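Local coordinates for protein beta-lactamase (PDB 3P09) that probably hydrolyses the ring of beta-lactam antibiotics to give substituted beta-amino acids, as expected of a class A beta-lactamase, at residues Pro61-Leu69 and Thr155-Asn165; Ala213-Pro221 and Glu271-Ala282. All coordinates share one frame; numbering follows the deposited sequence.

In the fold
From the N terminus, helix 24-35 leads into the first strands of the five-stranded antiparallel sheet before the chain reaches contact 1. There 61-69, entering helix 66-80, meets loop 155-165 and closes a span of 85 residues, about half helix. Contact 2 comes later in series: loop 213-221 meets the first part of C-terminal helix 271-289, closing 49 residues that hold strands 225-232, 239-246 and 253-260. The two loops neither nest nor cross; their centres lie about 23 Å apart. Contact 1 joins the helical part to the omega-type loop; contact 2 ties the loop before strand 225-232 to the C-terminal helix, both against the sheet. N240 bonds to both P61 and R215.

Contact 1 of 2, residues Pro61-Leu69 and Thr155-Asn165; sequences PICSVFKFL and TIITADEPEIN
I62 opens the contact by straddling the second segment. Its CD1 comes 4.0 Å from T155 CG2, carried there by CG1 lying opposite the backbone nitrogen (chi1 -168°), while the other branch, I62 CG2, lies 3.9 Å from I164 CD1. At C63 the link is polar: a water accepts from C63 N at 2.8 Å and donates to I164 O at 2.7 Å. The carbonyl end of N165, OD1, rests against CA and CB of C63, whose SG is bound to C233. S64 follows, its OG accepting a hydrogen bond from K67 NZ (3.1 Å). F66 presents its ring edge to the carboxylate of E161, OE2 lying near the ring plane 3.7 Å from CE1, and the two planes differ by only 20°. I157 CD1 packs on F66 CB at 3.8 Å, and I164 approaches the ring obliquely. The extended chain of K67 brings its ammonium to E161 OE2 in a long salt bridge (NZ to OE2 3.5 Å); its strongest partner, however, is S125 O. Two residues on, L69 CD1 meets T155 CG2 tip to tip. On the loop side, E161 folds back at chi2 (-82°), N165 ND2 adds a weak bond to its OE1, and a cis peptide precedes P162. This is consistent with the class A active site, where S64, K67 and E161 would probably be the catalytic serine, lysine and omega-loop glutamate. Apolar packing of I157 and I164 on F66 and I62 thus adjoins the polar end, consistent with holding E161 near K67.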
loop_
_atom_site.group_PDB
_atom_site.type_symbol
_atom_site.label_atom_id
_atom_site.label_comp_id
_atom_site.label_asym_id
_atom_site.label_seq_id
_atom_site.Cartn_x
_atom_site.Cartn_y
_atom_site.Cartn_z
ATOM N N PRO A 61 10.959 -0.181 -4.594
ATOM C CA PRO A 61 9.944 -1.043 -5.225
ATOM C C PRO A 61 8.585 -0.863 -4.530
ATOM O O PRO A 61 8.524 -0.911 -3.302
ATOM C CB PRO A 61 10.472 -2.459 -4.956
ATOM C CG PRO A 61 11.979 -2.272 -4.866
ATOM C CD PRO A 61 12.167 -0.919 -4.187
ATOM N N ILE A 62 7.516 -0.655 -5.292
ATOM C CA ILE A 62 6.201 -0.467 -4.684
ATOM C C ILE A 62 5.563 -1.819 -4.336
ATOM O O ILE A 62 4.855 -1.941 -3.345
ATOM C CB ILE A 62 5.264 0.395 -5.579
ATOM C CG1 ILE A 62 4.010 0.818 -4.791
ATOM C CG2 ILE A 62 4.899 -0.333 -6.877
ATOM C CD1 ILE A 62 3.078 1.766 -5.579
ATOM N N CYS A 63 5.836 -2.841 -5.140
ATOM C CA CYS A 63 5.285 -4.167 -4.873
ATOM C C CYS A 63 3.755 -4.074 -4.764
ATOM O O CYS A 63 3.127 -3.247 -5.426
ATOM C CB CYS A 63 5.894 -4.750 -3.583
ATOM S SG CYS A 63 7.713 -4.579 -3.459
ATOM N N SER A 64 3.165 -4.893 -3.900
ATOM C CA SER A 64 1.715 -4.963 -3.765
ATOM C C SER A 64 1.069 -3.704 -3.202
ATOM O O SER A 64 -0.148 -3.591 -3.192
ATOM C CB SER A 64 1.316 -6.159 -2.899
ATOM O OG SER A 64 1.360 -7.349 -3.663
ATOM N N VAL A 65 1.864 -2.752 -2.733
ATOM C CA VAL A 65 1.266 -1.515 -2.226
ATOM C C VAL A 65 0.422 -0.802 -3.306
ATOM O O VAL A 65 -0.546 -0.104 -3.000
ATOM C CB VAL A 65 2.336 -0.572 -1.644
ATOM C CG1 VAL A 65 1.719 0.770 -1.241
ATOM C CG2 VAL A 65 3.000 -1.227 -0.432
ATOM N N PHE A 66 0.784 -0.983 -4.572
ATOM C CA PHE A 66 0.032 -0.343 -5.650
ATOM C C PHE A 66 -1.456 -0.694 -5.545
ATOM O O PHE A 66 -2.309 0.032 -6.047
ATOM C CB PHE A 66 0.595 -0.735 -7.032
ATOM C CG PHE A 66 -0.037 -1.967 -7.634
ATOM C CD1 PHE A 66 0.419 -3.236 -7.301
ATOM C CD2 PHE A 66 -1.075 -1.851 -8.555
ATOM C CE1 PHE A 66 -0.161 -4.365 -7.861
ATOM C CE2 PHE A 66 -1.662 -2.971 -9.109
ATOM C CZ PHE A 66 -1.208 -4.233 -8.761
ATOM N N LYS A 67 -1.778 -1.806 -4.887
ATOM C CA LYS A 67 -3.180 -2.233 -4.855
ATOM C C LYS A 67 -4.122 -1.222 -4.173
ATOM O O LYS A 67 -5.310 -1.192 -4.482
ATOM C CB LYS A 67 -3.318 -3.647 -4.259
ATOM C CG LYS A 67 -2.703 -4.715 -5.175
ATOM C CD LYS A 67 -2.437 -6.034 -4.448
ATOM C CE LYS A 67 -1.754 -7.024 -5.405
ATOM N NZ LYS A 67 -1.371 -8.284 -4.698
ATOM N N PHE A 68 -3.615 -0.389 -3.265
ATOM C CA PHE A 68 -4.507 0.611 -2.664
ATOM C C PHE A 68 -4.773 1.787 -3.605
ATOM O O PHE A 68 -5.845 2.396 -3.566
ATOM C CB PHE A 68 -4.073 1.052 -1.242
ATOM C CG PHE A 68 -3.070 2.199 -1.201
ATOM C CD1 PHE A 68 -3.455 3.507 -1.500
ATOM C CD2 PHE A 68 -1.756 1.964 -0.796
ATOM C CE1 PHE A 68 -2.542 4.558 -1.433
ATOM C CE2 PHE A 68 -0.822 3.016 -0.732
ATOM C CZ PHE A 68 -1.224 4.311 -1.050
ATOM N N LEU A 69 -3.809 2.091 -4.466
ATOM C CA LEU A 69 -4.022 3.099 -5.513
ATOM C C LEU A 69 -5.079 2.629 -6.507
ATOM O O LEU A 69 -5.932 3.400 -6.965
ATOM C CB LEU A 69 -2.720 3.351 -6.265
ATOM C CG LEU A 69 -1.617 3.946 -5.401
ATOM C CD1 LEU A 69 -0.298 4.020 -6.203
ATOM C CD2 LEU A 69 -2.029 5.322 -4.929
ATOM N N THR A 155 5.343 8.048 -8.512
ATOM C CA THR A 155 5.003 6.631 -8.632
ATOM C C THR A 155 4.884 6.219 -10.099
ATOM O O THR A 155 4.098 6.796 -10.846
ATOM C CB THR A 155 3.682 6.354 -7.892
ATOM O OG1 THR A 155 3.880 6.605 -6.499
ATOM C CG2 THR A 155 3.224 4.915 -8.079
ATOM N N ILE A 156 5.666 5.227 -10.511
ATOM C CA ILE A 156 5.649 4.770 -11.893
ATOM C C ILE A 156 5.277 3.293 -11.988
ATOM O O ILE A 156 6.079 2.431 -11.670
ATOM C CB ILE A 156 7.015 4.938 -12.561
ATOM C CG1 ILE A 156 7.529 6.367 -12.377
ATOM C CG2 ILE A 156 6.911 4.581 -14.027
ATOM C CD1 ILE A 156 6.697 7.405 -13.113
ATOM N N ILE A 157 4.065 3.009 -12.441
ATOM C CA ILE A 157 3.591 1.631 -12.551
ATOM C C ILE A 157 3.476 1.235 -14.021
ATOM O O ILE A 157 2.845 1.949 -14.819
ATOM C CB ILE A 157 2.229 1.482 -11.875
ATOM C CG1 ILE A 157 2.368 1.696 -10.365
ATOM C CG2 ILE A 157 1.638 0.104 -12.173
ATOM C CD1 ILE A 157 1.062 1.897 -9.684
ATOM N N THR A 158 4.091 0.116 -14.399
ATOM C CA THR A 158 4.122 -0.260 -15.820
ATOM C C THR A 158 3.632 -1.676 -16.040
ATOM O O THR A 158 3.680 -2.188 -17.162
ATOM C CB THR A 158 5.535 -0.150 -16.424
ATOM O OG1 THR A 158 6.424 -1.030 -15.720
ATOM C CG2 THR A 158 6.048 1.288 -16.342
ATOM N N ALA A 159 3.168 -2.310 -14.971
ATOM C CA ALA A 159 2.669 -3.673 -15.077
ATOM C C ALA A 159 1.742 -4.023 -13.920
ATOM O O ALA A 159 1.680 -3.319 -12.913
ATOM C CB ALA A 159 3.838 -4.661 -15.146
ATOM N N ASP A 160 1.011 -5.117 -14.084
ATOM C CA ASP A 160 0.206 -5.654 -13.001
ATOM C C ASP A 160 0.932 -6.860 -12.402
ATOM O O ASP A 160 2.159 -6.919 -12.468
ATOM C CB ASP A 160 -1.225 -5.951 -13.459
ATOM C CG ASP A 160 -1.289 -6.917 -14.621
ATOM O OD1 ASP A 160 -0.309 -7.667 -14.834
ATOM O OD2 ASP A 160 -2.338 -6.937 -15.306
ATOM N N GLU A 161 0.200 -7.799 -11.803
ATOM C CA GLU A 161 0.824 -8.905 -11.069
ATOM C C GLU A 161 1.117 -10.068 -11.989
ATOM O O GLU A 161 0.277 -10.424 -12.807
ATOM C CB GLU A 161 -0.097 -9.405 -9.931
ATOM C CG GLU A 161 -0.217 -8.479 -8.709
ATOM C CD GLU A 161 0.940 -8.632 -7.740
ATOM O OE1 GLU A 161 1.581 -9.700 -7.744
ATOM O OE2 GLU A 161 1.212 -7.684 -6.972
ATOM N N PRO A 162 2.287 -10.706 -11.819
ATOM C CA PRO A 162 3.297 -10.408 -10.798
ATOM C C PRO A 162 4.450 -9.523 -11.294
ATOM O O PRO A 162 5.371 -9.214 -10.524
ATOM C CB PRO A 162 3.845 -11.794 -10.465
ATOM C CG PRO A 162 3.751 -12.537 -11.736
ATOM C CD PRO A 162 2.571 -11.978 -12.504
ATOM N N GLU A 163 4.399 -9.114 -12.554
ATOM C CA GLU A 163 5.518 -8.372 -13.151
ATOM C C GLU A 163 5.843 -7.073 -12.395
ATOM O O GLU A 163 6.991 -6.647 -12.372
ATOM C CB GLU A 163 5.265 -8.082 -14.638
ATOM C CG GLU A 163 6.427 -7.357 -15.312
ATOM C CD GLU A 163 6.269 -7.207 -16.816
ATOM O OE1 GLU A 163 5.134 -7.342 -17.324
ATOM O OE2 GLU A 163 7.293 -6.949 -17.493
ATOM N N ILE A 164 4.834 -6.462 -11.777
ATOM C CA ILE A 164 5.022 -5.244 -10.979
ATOM C C ILE A 164 6.120 -5.421 -9.932
ATOM O O ILE A 164 6.731 -4.451 -9.484
ATOM C CB ILE A 164 3.703 -4.815 -10.269
ATOM C CG1 ILE A 164 3.891 -3.549 -9.422
ATOM C CG2 ILE A 164 3.201 -5.922 -9.328
ATOM C CD1 ILE A 164 4.015 -2.288 -10.176
ATOM N N ASN A 165 6.372 -6.662 -9.535
ATOM C CA ASN A 165 7.329 -6.932 -8.465
ATOM C C ASN A 165 8.797 -6.835 -8.871
ATOM O O ASN A 165 9.686 -6.828 -8.014
ATOM C CB ASN A 165 7.061 -8.314 -7.864
ATOM C CG ASN A 165 5.754 -8.364 -7.117
ATOM O OD1 ASN A 165 5.487 -7.515 -6.279
ATOM N ND2 ASN A 165 4.925 -9.336 -7.435
HETATM O O HOH W 1 7.626 -3.045 -7.329
#

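Contact 2 of 2, residues Ala213-Pro221 and Glu271-Ala282; sequences ANRIAFSMP and EEIIQQAAKLIA
R215 and E271 join the two segments at one end, where a 2.8 Å salt bridge runs from R215 NE to the anti lone pair of E271 OE2, the guanidinium and carboxylate planes standing 83° apart. Tight packing begins further along the helix. A278 CB sits 3.9 Å from I216 CA and also touches S219 CB, while the methyl CE of selenomethionine M220 bends back to lie 3.9 Å from both A278 CB and A282 CB. Small alanines thus let the loop come close, and I216 and M220 pack on A243 and I245 of strand 239-246. S219 OG donates to Q275 O at 2.7 Å, on the face of that carbonyl opposite the helix's own K279 N.

The solvent side is looser and polar. F218, exposed, takes the amide of Q275 over one face, the planes only 8° apart, and the same amide's NE2 donates to N214 O (2.9 Å, N-H...O 161°). Two waters tie N214 to E271, one by a weak bond.

At the charged end E271, the carbonyls of G231 and N240, and T232 hold the guanidinium of R215 near a bound sulfate. Helix and loop therefore meet along a mostly apolar seam that also carries the S219-Q275 bond.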
loop_
_atom_site.group_PDB
_atom_site.type_symbol
_atom_site.label_atom_id
_atom_site.label_comp_id
_atom_site.label_asym_id
_atom_site.label_seq_id
_atom_site.Cartn_x
_atom_site.Cartn_y
_atom_site.Cartn_z
ATOM N N ALA A 213 0.013 -7.662 10.113
ATOM C CA ALA A 213 0.082 -7.887 11.557
ATOM C C ALA A 213 1.510 -7.818 12.116
ATOM O O ALA A 213 1.714 -7.456 13.274
ATOM C CB ALA A 213 -0.580 -9.225 11.936
ATOM N N ASN A 214 2.498 -8.168 11.299
ATOM C CA ASN A 214 3.877 -8.210 11.777
ATOM C C ASN A 214 4.708 -7.043 11.262
ATOM O O ASN A 214 5.945 -7.091 11.255
ATOM C CB ASN A 214 4.531 -9.545 11.427
ATOM C CG ASN A 214 4.004 -10.683 12.277
ATOM O OD1 ASN A 214 4.208 -10.704 13.490
ATOM N ND2 ASN A 214 3.322 -11.633 11.652
ATOM N N ARG A 215 4.021 -5.992 10.829
ATOM C CA ARG A 215 4.711 -4.806 10.344
ATOM C C ARG A 215 4.373 -3.604 11.215
ATOM O O ARG A 215 4.628 -3.646 12.411
ATOM C CB ARG A 215 4.477 -4.620 8.845
ATOM C CG ARG A 215 5.071 -5.822 8.092
ATOM C CD ARG A 215 4.915 -5.759 6.579
ATOM N NE ARG A 215 5.367 -7.012 5.996
ATOM C CZ ARG A 215 5.580 -7.225 4.702
ATOM N NH1 ARG A 215 5.391 -6.253 3.809
ATOM N NH2 ARG A 215 5.998 -8.420 4.305
ATOM N N ILE A 216 3.805 -2.549 10.659
ATOM C CA ILE A 216 3.542 -1.363 11.486
ATOM C C ILE A 216 2.671 -1.679 12.706
ATOM O O ILE A 216 2.960 -1.236 13.832
ATOM C CB ILE A 216 2.882 -0.242 10.658
ATOM C CG1 ILE A 216 3.904 0.356 9.678
ATOM C CG2 ILE A 216 2.311 0.824 11.569
ATOM C CD1 ILE A 216 3.310 1.304 8.629
ATOM N N ALA A 217 1.602 -2.437 12.479
ATOM C CA ALA A 217 0.650 -2.756 13.536
ATOM C C ALA A 217 1.323 -3.389 14.746
ATOM O O ALA A 217 0.904 -3.174 15.887
ATOM C CB ALA A 217 -0.460 -3.674 13.002
ATOM N N PHE A 218 2.363 -4.175 14.484
ATOM C CA PHE A 218 3.089 -4.900 15.519
ATOM C C PHE A 218 3.631 -3.967 16.611
ATOM O O PHE A 218 3.859 -4.387 17.745
ATOM C CB PHE A 218 4.244 -5.651 14.850
ATOM C CG PHE A 218 5.038 -6.529 15.776
ATOM C CD1 PHE A 218 6.128 -6.027 16.467
ATOM C CD2 PHE A 218 4.718 -7.870 15.921
ATOM C CE1 PHE A 218 6.874 -6.844 17.310
ATOM C CE2 PHE A 218 5.458 -8.688 16.762
ATOM C CZ PHE A 218 6.536 -8.171 17.452
ATOM N N SER A 219 3.833 -2.697 16.267
ATOM C CA SER A 219 4.505 -1.777 17.167
ATOM C C SER A 219 3.629 -0.628 17.648
ATOM O O SER A 219 4.080 0.197 18.441
ATOM C CB SER A 219 5.767 -1.216 16.506
ATOM O OG SER A 219 6.680 -2.261 16.208
HETATM N N MSE A 220 2.398 -0.564 17.154
HETATM C CA MSE A 220 1.455 0.472 17.557
HETATM C C MSE A 220 0.930 0.146 18.959
HETATM O O MSE A 220 0.726 -1.022 19.300
HETATM C CB MSE A 220 0.279 0.571 16.556
HETATM C CG MSE A 220 0.552 1.323 15.202
HETATM SE SE MSE A 220 1.637 2.884 15.444
HETATM C CE MSE A 220 3.373 2.111 14.990
ATOM N N PRO A 221 0.711 1.177 19.786
ATOM C CA PRO A 221 -0.015 0.910 21.032
ATOM C C PRO A 221 -1.341 0.241 20.709
ATOM O O PRO A 221 -1.968 0.557 19.698
ATOM C CB PRO A 221 -0.245 2.305 21.610
ATOM C CG PRO A 221 0.853 3.131 21.029
ATOM C CD PRO A 221 1.045 2.601 19.635
ATOM N N GLU A 271 10.736 -8.044 7.878
ATOM C CA GLU A 271 9.660 -7.399 8.628
ATOM C C GLU A 271 10.169 -6.762 9.922
ATOM O O GLU A 271 9.588 -5.799 10.428
ATOM C CB GLU A 271 8.550 -8.409 8.939
ATOM C CG GLU A 271 7.810 -8.926 7.697
ATOM C CD GLU A 271 6.562 -9.738 8.046
ATOM O OE1 GLU A 271 6.688 -10.744 8.778
ATOM O OE2 GLU A 271 5.453 -9.358 7.597
ATOM N N GLU A 272 11.259 -7.287 10.459
ATOM C CA GLU A 272 11.743 -6.806 11.750
ATOM C C GLU A 272 12.182 -5.349 11.676
ATOM O O GLU A 272 11.982 -4.584 12.619
ATOM C CB GLU A 272 12.895 -7.671 12.266
ATOM C CG GLU A 272 12.812 -9.126 11.839
ATOM C CD GLU A 272 12.415 -10.052 12.970
ATOM O OE1 GLU A 272 12.957 -9.897 14.087
ATOM O OE2 GLU A 272 11.560 -10.937 12.739
ATOM N N ILE A 273 12.791 -4.955 10.565
ATOM C CA ILE A 273 13.209 -3.569 10.451
ATOM C C ILE A 273 12.001 -2.624 10.429
ATOM O O ILE A 273 12.042 -1.541 11.015
ATOM C CB ILE A 273 14.128 -3.321 9.255
ATOM C CG1 ILE A 273 14.877 -2.000 9.444
ATOM C CG2 ILE A 273 13.343 -3.328 7.930
ATOM C CD1 ILE A 273 15.833 -1.675 8.303
ATOM N N ILE A 274 10.926 -3.045 9.766
ATOM C CA ILE A 274 9.695 -2.287 9.786
ATOM C C ILE A 274 9.185 -2.185 11.232
ATOM O O ILE A 274 8.782 -1.110 11.687
ATOM C CB ILE A 274 8.592 -2.932 8.903
ATOM C CG1 ILE A 274 9.131 -3.263 7.512
ATOM C CG2 ILE A 274 7.376 -2.012 8.810
ATOM C CD1 ILE A 274 9.533 -2.063 6.717
ATOM N N GLN A 275 9.206 -3.297 11.957
ATOM C CA GLN A 275 8.746 -3.272 13.345
ATOM C C GLN A 275 9.515 -2.242 14.157
ATOM O O GLN A 275 8.940 -1.463 14.925
ATOM C CB GLN A 275 8.899 -4.645 13.992
ATOM C CG GLN A 275 8.079 -5.712 13.318
ATOM C CD GLN A 275 8.421 -7.082 13.833
ATOM O OE1 GLN A 275 9.321 -7.232 14.657
ATOM N NE2 GLN A 275 7.708 -8.095 13.352
ATOM N N GLN A 276 10.825 -2.234 13.983
ATOM C CA GLN A 276 11.666 -1.384 14.804
ATOM C C GLN A 276 11.509 0.089 14.421
ATOM O O GLN A 276 11.437 0.957 15.294
ATOM C CB GLN A 276 13.119 -1.861 14.737
ATOM C CG GLN A 276 13.323 -3.205 15.444
ATOM C CD GLN A 276 14.614 -3.889 15.037
ATOM O OE1 GLN A 276 15.677 -3.267 15.001
ATOM N NE2 GLN A 276 14.525 -5.174 14.718
ATOM N N ALA A 277 11.433 0.359 13.122
ATOM C CA ALA A 277 11.187 1.713 12.647
ATOM C C ALA A 277 9.847 2.215 13.162
ATOM O O ALA A 277 9.740 3.354 13.620
ATOM C CB ALA A 277 11.227 1.773 11.130
ATOM N N ALA A 278 8.827 1.363 13.094
ATOM C CA ALA A 278 7.487 1.745 13.554
ATOM C C ALA A 278 7.462 2.031 15.049
ATOM O O ALA A 278 6.692 2.865 15.518
ATOM C CB ALA A 278 6.461 0.663 13.198
ATOM N N LYS A 279 8.294 1.325 15.803
ATOM C CA LYS A 279 8.330 1.509 17.253
ATOM C C LYS A 279 8.968 2.854 17.595
ATOM O O LYS A 279 8.523 3.560 18.510
ATOM C CB LYS A 279 9.095 0.365 17.920
ATOM C CG LYS A 279 9.178 0.470 19.439
ATOM C CD LYS A 279 7.793 0.690 20.039
ATOM C CE LYS A 279 7.700 0.124 21.446
ATOM N NZ LYS A 279 7.759 -1.367 21.422
ATOM N N LEU A 280 10.019 3.201 16.857
ATOM C CA LEU A 280 10.668 4.490 17.027
ATOM C C LEU A 280 9.639 5.573 16.790
ATOM O O LEU A 280 9.558 6.552 17.522
ATOM C CB LEU A 280 11.818 4.645 16.036
ATOM C CG LEU A 280 13.047 3.788 16.340
ATOM C CD1 LEU A 280 14.026 3.787 15.178
ATOM C CD2 LEU A 280 13.721 4.287 17.616
ATOM N N ILE A 281 8.840 5.383 15.757
ATOM C CA ILE A 281 7.879 6.399 15.374
ATOM C C ILE A 281 6.769 6.511 16.413
ATOM O O ILE A 281 6.379 7.614 16.813
ATOM C CB ILE A 281 7.326 6.111 13.982
ATOM C CG1 ILE A 281 8.453 6.328 12.957
ATOM C CG2 ILE A 281 6.154 7.022 13.685
ATOM C CD1 ILE A 281 8.253 5.627 11.641
ATOM N N ALA A 282 6.277 5.361 16.862
ATOM C CA ALA A 282 5.227 5.335 17.872
ATOM C C ALA A 282 5.691 6.057 19.134
ATOM O O ALA A 282 4.928 6.804 19.742
ATOM C CB ALA A 282 4.816 3.887 18.195
HETATM O O HOH W 2 2.813 -8.808 8.540
HETATM O O HOH W 3 4.446 -12.159 8.553
#